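Local coordinates for putative sugar binding protein (Geobacillus stearothermophilus, PDB 6GQ0) that binds beta-D-galactose in the cleft between its two alpha/beta domains and probably serves as the extracellular solute-binding component of a sugar uptake system, at residues V156-G161 / V188-S193; A30-L35 / D62-G67; Q94-A99 / I118-P123; K203-L208 / V232-R237. All coordinates share one frame; numbering follows the deposited sequence.

Interaction 1: V156-G161 / V188-S193; sequences VAIITG and VAIEES
Ile-158 and Ile-190 sit side by side on neighbouring parallel strands, on the face that helix 166-179 covers; the helix links the two strands in a beta-alpha-beta crossover. On the reverse face Ile-159 can be followed outward. Its CB leaves on the side covered by helix 197-210. CG2, anti to the backbone N (chi1 of CG1 -53°), is swung over to Ser-193, whose CB it meets at 3.8 Å. The other branch folds back at chi2, and its CD1 ends 4.0 Å from Glu-191 CB, against the aliphatic root of an acid whose carboxylate leads off toward Lys-203, a long and weak ion pair. Beta-branched residues suit strands, and here they fill the layer under the helices.

Five backbone hydrogen bonds join the strands, from Val-188 N to Val-156 O at one end to Ser-193 N to Thr-160 O, 2.7 Å, at the other. Where the strands end, polar groups take over: Thr-160 OG1 bonds to Thr-220, Ser-193 OG to Asp-224 and Glu-192 OE2 to Leu-163 N. The chemistry therefore implies an apolar, backbone-bonded seam whose C-terminal end turns polar on the side of the galactose-binding residues His-167 and Arg-171.

Interaction 2: A30-L35 / D62-G67; sequences AYHFVL and DLEYIG
With CG anti to the backbone N in both residues (chi1 178° in His-32, 166° in Glu-64), imidazole and carboxylate are brought together over the same face of two parallel strands. The strands belong to a beta-alpha-beta unit, with helix 43-59 as the crossover, at the edge of a domain with the periplasmic binding protein fold. His-32 NE2 gives a hydrogen bond of 2.9 Å to Glu-64 OE2, meeting the lone pair anti to the other oxygen. The oxygen lies in the ring plane, and ring and carboxylate are nearly coplanar, 16° apart, although the bond is noticeably bent at the hydrogen. Without the imidazole, as with an alanine here, Glu-64 OE2 would probably lose its donor and the extended chain be freer to swing. Both residues are polar and long enough to reach each other across the strands, which suits a partly exposed face; Val-34 lies alongside Glu-64, its CG2 against OE2.

The other face is apolar. Leu-63 CD1 lies 4.0 Å from Leu-35 CB and also touches Phe-33 CB; Ala-52 of helix 43-59 covers both leucines, while Phe-33 turns to Met-280 and Val-284 of helix 269-284. Five backbone hydrogen bonds run between the strands, among them Glu-64 N to Phe-33 O, almost straight. Tyr-65 carries the apolar face toward the sugar site, where it touches Trp-45, a galactose-binding residue, and Leu-35 CD2 approaches its ring obliquely, 4.0 Å from Tyr-65 CD1.

Interaction 3: Q94-A99 / I118-P123; sequences QGLTEA and IDTDAP
Gln-94 and Asp-119 run alongside each other, heads on the same side, amide beside carboxylate with their planes 55° apart. In Gln-94, CG stands beside the backbone N (chi1 -67°) and the chain then extends, which carries NE2 to 2.9 Å from Asp-119 OD2. In Asp-119, CG is anti to the backbone N (chi1 173°), and this turns the carboxylate toward that amide. The oxygen lies close to the amide plane, but NE2 stands above the plane of the carboxylate. Thr-120 OG1 donates to the same OD2 at 3.0 Å from the opposite face. OD2 is thus gripped between two donors, while OD1 pairs with Tyr-44 OH; together these bonds fix the turn of the acid about its last torsion. Shortening Asp-119 to an alanine is likely to leave Gln-94 NE2, Thr-120 OG1 and Tyr-44 OH without this shared partner and the sugar without one of its binding groups.

Gln-94 suits its buried place because its amide can serve a second acid: NE2 also donates to Glu-38, another galactose-binding residue. The methyl of Thr-120, CG2, lies 3.6 Å from Gly-95 O. Gly-95 itself donates from N to Thr-120 O at 2.8 Å, and its CA lies 3.9 Å from Ala-122 CB; a CB on Gly-95 would point at that methyl, which is why a residue without one fits. Two loops meeting beyond the C-terminal ends of parallel strands 90-93 and 115-118, with Asp-119 presented to galactose, form part of the ligand site characteristic of periplasmic binding proteins.

Interaction 4: K203-L208 / V232-R237; sequences KAYTIL and VEQFHR
Helix 197-210 presents one flank to the C-terminal end of helix 224-234, which closes in a Schellman motif: His-236, with positive phi, gives its N to Glu-233 O while Arg-237 N returns to Val-232 O. This turn delivers Phe-235 and Arg-237 to the neighbouring helix.

The CD1 and CE1 side of Tyr-205 lies against CE2 and CZ of Phe-235, Tyr-205 CE1 to Phe-235 CE2 being 3.6 Å, with the planes at 70° and the centroids 5.4 Å apart; the pair is oblique. Beyond the ring, Tyr-205 OH reaches the aliphatic part of Gln-234, 3.6 Å from its CG. That carbon is placed there by a chi1 of -173°, anti to the backbone N.

Leu-208 serves two partners with its two methyls. CD1 packs 4.1 Å from Phe-235 CD2, and CD2 lies 3.7 Å from Arg-237 NE, the two chains passing antiparallel. A leucine suits this buried place, forked so that it can touch ring and guanidinium at once. The arginine's NH2 is held by the carbonyl oxygens of Pro-212 and Val-214, which keep its flat end beside the leucine. Lacking directional bonds between the two segments, the contact depends on shape and on the burial of apolar carbon, with the polar tips of Tyr-205 and Gln-234 left toward the surface and Arg-237 bonded to backbone carbonyls.

Interactions 1 and 2 are the same kind of contact, parallel strands of a beta-alpha-beta unit, at the outer edge of each of the two domains, their centres 36 Å apart on opposite sides of the chain's centre. The first is buried; the second is only partly so and carries a polar side-chain pair on one face. Interaction 3, nearest the centre, is buried yet polar, as suits a sugar site. Interaction 4 is a surface contact between the flank of one helix and the C-terminal end of another, without hydrogen bonds across it. It abuts interaction 1 directly: Ile-207 packs on Ile-159 and Glu-191, and Lys-203 NZ reaches Glu-192 O, so helix 197-210 serves both.

Interaction 1: V156-G161 / V188-S193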
# COMPACT_ATOMS: atom_id res chain seq x y z
N VAL A 156 6.67 -11.30 -17.77
CA VAL A 156 6.58 -10.56 -16.52
C VAL A 156 6.84 -11.47 -15.33
O VAL A 156 6.31 -12.58 -15.23
CB VAL A 156 5.18 -9.91 -16.38
CG1 VAL A 156 5.04 -9.23 -15.03
CG2 VAL A 156 4.94 -8.95 -17.54
N ALA A 157 7.61 -10.96 -14.37
CA ALA A 157 7.65 -11.51 -13.03
C ALA A 157 7.06 -10.49 -12.06
O ALA A 157 7.31 -9.28 -12.18
CB ALA A 157 9.08 -11.86 -12.61
N ILE A 158 6.29 -10.98 -11.10
CA ILE A 158 5.63 -10.14 -10.10
C ILE A 158 6.31 -10.35 -8.76
O ILE A 158 6.44 -11.49 -8.29
CB ILE A 158 4.13 -10.46 -10.00
CG1 ILE A 158 3.44 -10.28 -11.36
CG2 ILE A 158 3.49 -9.58 -8.90
CD1 ILE A 158 1.92 -10.42 -11.34
N ILE A 159 6.71 -9.26 -8.12
CA ILE A 159 7.17 -9.29 -6.73
C ILE A 159 6.07 -8.66 -5.88
O ILE A 159 5.68 -7.51 -6.13
CB ILE A 159 8.49 -8.55 -6.54
CG1 ILE A 159 9.55 -9.08 -7.52
CG2 ILE A 159 8.95 -8.69 -5.09
CD1 ILE A 159 9.88 -10.50 -7.31
N THR A 160 5.59 -9.38 -4.89
CA THR A 160 4.54 -8.87 -4.01
C THR A 160 5.02 -8.94 -2.56
O THR A 160 5.85 -9.78 -2.21
CB THR A 160 3.22 -9.62 -4.21
OG1 THR A 160 2.16 -8.91 -3.55
CG2 THR A 160 3.31 -11.05 -3.67
N GLY A 161 4.51 -8.02 -1.75
CA GLY A 161 4.90 -7.98 -0.35
C GLY A 161 4.50 -9.24 0.40
O GLY A 161 5.28 -9.78 1.19
N VAL A 188 5.26 -15.19 -15.60
CA VAL A 188 5.96 -16.46 -15.42
C VAL A 188 6.33 -16.74 -13.97
O VAL A 188 6.68 -17.89 -13.66
CB VAL A 188 7.23 -16.53 -16.31
CG1 VAL A 188 6.87 -16.19 -17.75
CG2 VAL A 188 8.29 -15.60 -15.78
N ALA A 189 6.27 -15.75 -13.09
CA ALA A 189 6.64 -15.95 -11.69
C ALA A 189 5.92 -14.92 -10.84
O ALA A 189 5.67 -13.79 -11.28
CB ALA A 189 8.15 -15.85 -11.48
N ILE A 190 5.59 -15.32 -9.61
CA ILE A 190 5.13 -14.43 -8.55
C ILE A 190 5.88 -14.83 -7.28
O ILE A 190 5.82 -15.99 -6.87
CB ILE A 190 3.61 -14.52 -8.32
CG1 ILE A 190 2.84 -14.27 -9.61
CG2 ILE A 190 3.19 -13.56 -7.22
CD1 ILE A 190 1.31 -14.18 -9.42
N GLU A 191 6.56 -13.87 -6.67
CA GLU A 191 7.37 -14.14 -5.49
C GLU A 191 7.09 -13.10 -4.42
O GLU A 191 6.77 -11.95 -4.72
CB GLU A 191 8.88 -14.12 -5.82
CG GLU A 191 9.34 -15.20 -6.79
CD GLU A 191 9.23 -16.61 -6.23
OE1 GLU A 191 9.37 -16.77 -5.00
OE2 GLU A 191 9.00 -17.54 -7.02
N GLU A 192 7.26 -13.50 -3.16
CA GLU A 192 7.01 -12.65 -2.01
C GLU A 192 8.29 -11.98 -1.55
O GLU A 192 9.32 -12.63 -1.40
CB GLU A 192 6.45 -13.46 -0.84
CG GLU A 192 5.11 -14.08 -1.04
CD GLU A 192 4.66 -14.80 0.22
OE1 GLU A 192 5.25 -15.86 0.54
OE2 GLU A 192 3.77 -14.27 0.91
N SER A 193 8.21 -10.68 -1.27
CA SER A 193 9.35 -9.97 -0.72
C SER A 193 9.27 -9.79 0.79
O SER A 193 10.28 -9.43 1.41
CB SER A 193 9.48 -8.59 -1.37
OG SER A 193 8.34 -7.78 -1.11

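Interaction 2: A30-L35 / D62-G67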
# COMPACT_ATOMS: atom_id res chain seq x y z
N ALA A 30 -12.32 16.52 24.65
CA ALA A 30 -11.85 16.34 23.29
C ALA A 30 -11.88 14.87 22.89
O ALA A 30 -11.66 13.98 23.71
CB ALA A 30 -10.44 16.90 23.11
N TYR A 31 -12.18 14.63 21.62
CA TYR A 31 -12.14 13.28 21.10
C TYR A 31 -10.71 12.75 21.05
O TYR A 31 -9.78 13.47 20.69
CB TYR A 31 -12.78 13.23 19.72
CG TYR A 31 -14.29 13.27 19.75
CD1 TYR A 31 -15.02 12.21 20.26
CD2 TYR A 31 -14.99 14.37 19.25
CE1 TYR A 31 -16.39 12.23 20.28
CE2 TYR A 31 -16.36 14.40 19.27
CZ TYR A 31 -17.06 13.33 19.79
OH TYR A 31 -18.44 13.35 19.81
N HIS A 32 -10.54 11.50 21.44
CA HIS A 32 -9.27 10.83 21.44
C HIS A 32 -9.30 9.68 20.46
O HIS A 32 -9.97 8.71 20.69
CB HIS A 32 -8.96 10.31 22.84
CG HIS A 32 -7.69 9.54 22.94
ND1 HIS A 32 -7.34 8.80 24.04
CD2 HIS A 32 -6.67 9.39 22.06
CE1 HIS A 32 -6.17 8.23 23.84
NE2 HIS A 32 -5.75 8.57 22.64
N PHE A 33 -8.58 9.81 19.37
CA PHE A 33 -8.52 8.79 18.34
C PHE A 33 -7.14 8.17 18.26
O PHE A 33 -6.19 8.81 18.54
CB PHE A 33 -8.82 9.42 16.98
CG PHE A 33 -10.18 10.04 16.86
CD1 PHE A 33 -11.22 9.64 17.63
CD2 PHE A 33 -10.40 11.01 15.94
CE1 PHE A 33 -12.45 10.21 17.50
CE2 PHE A 33 -11.63 11.59 15.80
CZ PHE A 33 -12.66 11.20 16.58
N VAL A 34 -7.05 6.91 17.89
CA VAL A 34 -5.77 6.23 17.70
C VAL A 34 -5.62 5.87 16.23
O VAL A 34 -6.54 5.31 15.62
CB VAL A 34 -5.67 4.96 18.57
CG1 VAL A 34 -4.30 4.29 18.40
CG2 VAL A 34 -5.95 5.29 20.03
N LEU A 35 -4.46 6.20 15.66
CA LEU A 35 -4.08 5.78 14.32
C LEU A 35 -2.87 4.86 14.44
O LEU A 35 -1.84 5.25 15.00
CB LEU A 35 -3.78 6.99 13.43
CG LEU A 35 -3.76 6.74 11.91
CD1 LEU A 35 -3.89 8.04 11.14
CD2 LEU A 35 -2.51 6.02 11.46
N ASP A 62 -7.67 15.00 19.86
CA ASP A 62 -6.45 14.36 20.33
C ASP A 62 -6.19 13.13 19.47
O ASP A 62 -6.98 12.19 19.49
CB ASP A 62 -6.55 13.97 21.80
CG ASP A 62 -6.17 15.09 22.73
OD1 ASP A 62 -5.19 15.81 22.44
OD2 ASP A 62 -6.87 15.27 23.76
N LEU A 63 -5.09 13.15 18.72
CA LEU A 63 -4.71 12.03 17.87
C LEU A 63 -3.45 11.39 18.43
O LEU A 63 -2.42 12.06 18.55
CB LEU A 63 -4.47 12.48 16.44
CG LEU A 63 -3.95 11.32 15.59
CD1 LEU A 63 -5.06 10.29 15.35
CD2 LEU A 63 -3.38 11.84 14.29
N GLU A 64 -3.54 10.11 18.76
CA GLU A 64 -2.39 9.36 19.23
C GLU A 64 -1.92 8.43 18.11
O GLU A 64 -2.68 7.55 17.67
CB GLU A 64 -2.74 8.60 20.50
CG GLU A 64 -1.76 7.55 20.90
CD GLU A 64 -2.22 6.73 22.08
OE1 GLU A 64 -1.41 5.94 22.61
OE2 GLU A 64 -3.40 6.90 22.51
N TYR A 65 -0.70 8.63 17.65
CA TYR A 65 -0.14 7.91 16.51
C TYR A 65 0.87 6.90 17.04
O TYR A 65 1.98 7.28 17.44
CB TYR A 65 0.47 8.91 15.54
CG TYR A 65 1.18 8.32 14.34
CD1 TYR A 65 0.48 7.95 13.20
CD2 TYR A 65 2.56 8.19 14.33
CE1 TYR A 65 1.14 7.43 12.09
CE2 TYR A 65 3.22 7.69 13.24
CZ TYR A 65 2.51 7.31 12.12
OH TYR A 65 3.19 6.79 11.05
N ILE A 66 0.50 5.62 17.07
CA ILE A 66 1.32 4.57 17.66
C ILE A 66 1.21 3.30 16.82
O ILE A 66 0.12 2.94 16.35
CB ILE A 66 0.91 4.27 19.12
CG1 ILE A 66 1.03 5.51 20.01
CG2 ILE A 66 1.76 3.14 19.70
CD1 ILE A 66 2.45 6.04 20.19
N GLY A 67 2.33 2.60 16.64
CA GLY A 67 2.34 1.29 16.01
C GLY A 67 3.69 0.61 16.14
O GLY A 67 4.55 1.01 16.93

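Interaction 3: Q94-A99 / I118-P123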
# COMPACT_ATOMS: atom_id res chain seq x y z
N GLN A 94 -5.06 -0.12 9.14
CA GLN A 94 -5.21 -1.02 8.00
C GLN A 94 -6.03 -2.23 8.41
O GLN A 94 -5.93 -2.72 9.54
CB GLN A 94 -3.85 -1.53 7.51
CG GLN A 94 -2.94 -0.51 6.90
CD GLN A 94 -1.52 -1.04 6.85
OE1 GLN A 94 -0.97 -1.44 7.88
NE2 GLN A 94 -0.94 -1.09 5.66
N GLY A 95 -6.82 -2.74 7.47
CA GLY A 95 -7.38 -4.07 7.62
C GLY A 95 -6.47 -5.04 6.90
O GLY A 95 -6.84 -5.62 5.88
N LEU A 96 -5.27 -5.25 7.46
CA LEU A 96 -4.15 -5.78 6.69
C LEU A 96 -4.43 -7.18 6.15
O LEU A 96 -4.31 -7.43 4.95
CB LEU A 96 -2.88 -5.77 7.55
CG LEU A 96 -1.54 -5.78 6.84
CD1 LEU A 96 -1.53 -4.81 5.66
CD2 LEU A 96 -0.47 -5.40 7.84
N THR A 97 -4.77 -8.11 7.02
CA THR A 97 -5.12 -9.45 6.58
C THR A 97 -6.52 -9.80 7.03
O THR A 97 -6.96 -9.42 8.12
CB THR A 97 -4.15 -10.52 7.13
OG1 THR A 97 -4.37 -10.69 8.53
CG2 THR A 97 -2.71 -10.11 6.88
N GLU A 98 -7.23 -10.53 6.17
CA GLU A 98 -8.54 -11.03 6.55
C GLU A 98 -8.45 -11.83 7.84
O GLU A 98 -9.18 -11.57 8.81
CB GLU A 98 -9.12 -11.88 5.41
CG GLU A 98 -10.64 -11.80 5.25
CD GLU A 98 -11.44 -12.49 6.37
OE1 GLU A 98 -12.69 -12.39 6.35
OE2 GLU A 98 -10.85 -13.16 7.24
N ALA A 99 -7.52 -12.77 7.89
CA ALA A 99 -7.55 -13.82 8.90
C ALA A 99 -7.34 -13.27 10.31
O ALA A 99 -7.95 -13.75 11.26
CB ALA A 99 -6.51 -14.89 8.58
N ILE A 118 -7.72 2.31 6.88
CA ILE A 118 -6.92 3.22 6.08
C ILE A 118 -5.90 2.40 5.30
O ILE A 118 -5.38 1.41 5.81
CB ILE A 118 -6.22 4.30 6.95
CG1 ILE A 118 -5.53 5.36 6.08
CG2 ILE A 118 -5.21 3.70 7.94
CD1 ILE A 118 -4.90 6.47 6.89
N ASP A 119 -5.69 2.78 4.02
CA ASP A 119 -4.62 2.25 3.16
C ASP A 119 -4.91 0.84 2.64
O ASP A 119 -4.70 0.54 1.45
CB ASP A 119 -3.29 2.28 3.90
CG ASP A 119 -2.18 1.60 3.13
OD1 ASP A 119 -1.55 2.29 2.29
OD2 ASP A 119 -1.95 0.39 3.35
N THR A 120 -5.39 -0.03 3.52
CA THR A 120 -5.81 -1.38 3.17
C THR A 120 -7.16 -1.61 3.83
O THR A 120 -7.28 -1.50 5.05
CB THR A 120 -4.81 -2.43 3.65
OG1 THR A 120 -3.51 -2.13 3.11
CG2 THR A 120 -5.25 -3.82 3.19
N ASP A 121 -8.16 -1.97 3.04
CA ASP A 121 -9.50 -2.16 3.56
C ASP A 121 -9.71 -3.60 3.99
O ASP A 121 -9.04 -4.53 3.53
CB ASP A 121 -10.55 -1.76 2.53
CG ASP A 121 -11.93 -1.52 3.15
OD1 ASP A 121 -12.04 -1.39 4.40
OD2 ASP A 121 -12.91 -1.44 2.39
N ALA A 122 -10.68 -3.77 4.90
CA ALA A 122 -11.24 -5.07 5.26
C ALA A 122 -12.74 -4.95 5.05
O ALA A 122 -13.50 -4.76 6.02
CB ALA A 122 -10.89 -5.46 6.69
N PRO A 123 -13.22 -5.06 3.81
CA PRO A 123 -14.63 -4.77 3.53
C PRO A 123 -15.62 -5.78 4.10
O PRO A 123 -16.82 -5.50 4.11
CB PRO A 123 -14.70 -4.74 2.00
CG PRO A 123 -13.53 -5.57 1.55
CD PRO A 123 -12.46 -5.36 2.58

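Interaction 4: K203-L208 / V232-R237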
# COMPACT_ATOMS: atom_id res chain seq x y z
N LYS A 203 14.62 -12.44 -4.43
CA LYS A 203 13.68 -13.07 -5.36
C LYS A 203 14.00 -12.73 -6.81
O LYS A 203 13.86 -13.57 -7.71
CB LYS A 203 12.25 -12.65 -4.99
CG LYS A 203 11.80 -13.18 -3.64
CD LYS A 203 11.85 -14.71 -3.61
CE LYS A 203 11.78 -15.26 -2.19
NZ LYS A 203 10.41 -15.19 -1.63
N ALA A 204 14.44 -11.50 -7.08
CA ALA A 204 14.89 -11.15 -8.42
C ALA A 204 16.08 -12.01 -8.87
O ALA A 204 16.16 -12.39 -10.04
CB ALA A 204 15.25 -9.67 -8.49
N TYR A 205 17.02 -12.31 -7.96
CA TYR A 205 18.12 -13.20 -8.33
C TYR A 205 17.59 -14.57 -8.71
O TYR A 205 17.98 -15.14 -9.74
CB TYR A 205 19.15 -13.32 -7.19
CG TYR A 205 20.24 -12.25 -7.20
CD1 TYR A 205 21.37 -12.36 -8.02
CD2 TYR A 205 20.14 -11.13 -6.37
CE1 TYR A 205 22.37 -11.38 -8.02
CE2 TYR A 205 21.12 -10.14 -6.37
CZ TYR A 205 22.23 -10.27 -7.19
OH TYR A 205 23.19 -9.27 -7.18
N THR A 206 16.66 -15.10 -7.92
CA THR A 206 16.08 -16.41 -8.17
C THR A 206 15.32 -16.44 -9.49
O THR A 206 15.47 -17.37 -10.29
CB THR A 206 15.14 -16.79 -7.02
OG1 THR A 206 15.86 -16.77 -5.78
CG2 THR A 206 14.51 -18.16 -7.23
N ILE A 207 14.49 -15.41 -9.73
CA ILE A 207 13.66 -15.38 -10.93
C ILE A 207 14.52 -15.28 -12.19
O ILE A 207 14.29 -15.98 -13.18
CB ILE A 207 12.66 -14.21 -10.85
CG1 ILE A 207 11.61 -14.49 -9.77
CG2 ILE A 207 12.02 -13.94 -12.22
CD1 ILE A 207 10.76 -13.26 -9.39
N LEU A 208 15.50 -14.37 -12.19
CA LEU A 208 16.29 -14.15 -13.38
C LEU A 208 17.12 -15.38 -13.73
O LEU A 208 17.34 -15.66 -14.91
CB LEU A 208 17.20 -12.93 -13.21
CG LEU A 208 16.41 -11.62 -13.22
CD1 LEU A 208 17.30 -10.42 -12.92
CD2 LEU A 208 15.73 -11.45 -14.56
N VAL A 232 18.72 -6.00 -11.44
CA VAL A 232 18.68 -5.78 -12.88
C VAL A 232 19.94 -5.03 -13.33
O VAL A 232 20.60 -5.42 -14.31
CB VAL A 232 17.39 -5.02 -13.24
CG1 VAL A 232 17.44 -4.41 -14.62
CG2 VAL A 232 16.21 -5.99 -13.14
N GLU A 233 20.32 -3.98 -12.59
CA GLU A 233 21.54 -3.26 -12.91
C GLU A 233 22.79 -4.13 -12.72
O GLU A 233 23.75 -4.00 -13.48
CB GLU A 233 21.64 -1.99 -12.07
CG GLU A 233 20.77 -0.85 -12.59
CD GLU A 233 20.99 0.45 -11.84
OE1 GLU A 233 20.30 1.44 -12.16
OE2 GLU A 233 21.85 0.49 -10.93
N GLN A 234 22.78 -5.01 -11.72
CA GLN A 234 23.93 -5.88 -11.49
C GLN A 234 24.18 -6.79 -12.68
O GLN A 234 25.34 -7.05 -13.05
CB GLN A 234 23.72 -6.71 -10.22
CG GLN A 234 24.96 -7.53 -9.80
CD GLN A 234 26.08 -6.66 -9.22
OE1 GLN A 234 25.92 -6.08 -8.15
NE2 GLN A 234 27.21 -6.58 -9.92
N PHE A 235 23.12 -7.27 -13.32
CA PHE A 235 23.26 -8.12 -14.48
C PHE A 235 23.28 -7.33 -15.79
O PHE A 235 23.25 -7.94 -16.86
CB PHE A 235 22.17 -9.18 -14.50
CG PHE A 235 22.35 -10.24 -13.45
CD1 PHE A 235 23.48 -11.05 -13.46
CD2 PHE A 235 21.40 -10.45 -12.47
CE1 PHE A 235 23.66 -12.03 -12.49
CE2 PHE A 235 21.57 -11.42 -11.51
CZ PHE A 235 22.69 -12.22 -11.52
N HIS A 236 23.34 -6.00 -15.72
CA HIS A 236 23.37 -5.16 -16.92
C HIS A 236 22.16 -5.42 -17.82
O HIS A 236 22.28 -5.50 -19.05
CB HIS A 236 24.69 -5.34 -17.69
CG HIS A 236 25.86 -4.71 -17.00
ND1 HIS A 236 26.37 -5.20 -15.81
CD2 HIS A 236 26.60 -3.63 -17.31
CE1 HIS A 236 27.38 -4.44 -15.43
NE2 HIS A 236 27.54 -3.48 -16.32
N ARG A 237 20.98 -5.54 -17.22
CA ARG A 237 19.76 -5.82 -17.97
C ARG A 237 18.83 -4.62 -18.04
O ARG A 237 17.73 -4.75 -18.58
CB ARG A 237 19.01 -7.01 -17.36
CG ARG A 237 19.72 -8.34 -17.53
CD ARG A 237 19.06 -9.44 -16.70
NE ARG A 237 17.78 -9.88 -17.24
CZ ARG A 237 17.63 -10.90 -18.09
NH1 ARG A 237 18.71 -11.58 -18.51
NH2 ARG A 237 16.42 -11.23 -18.52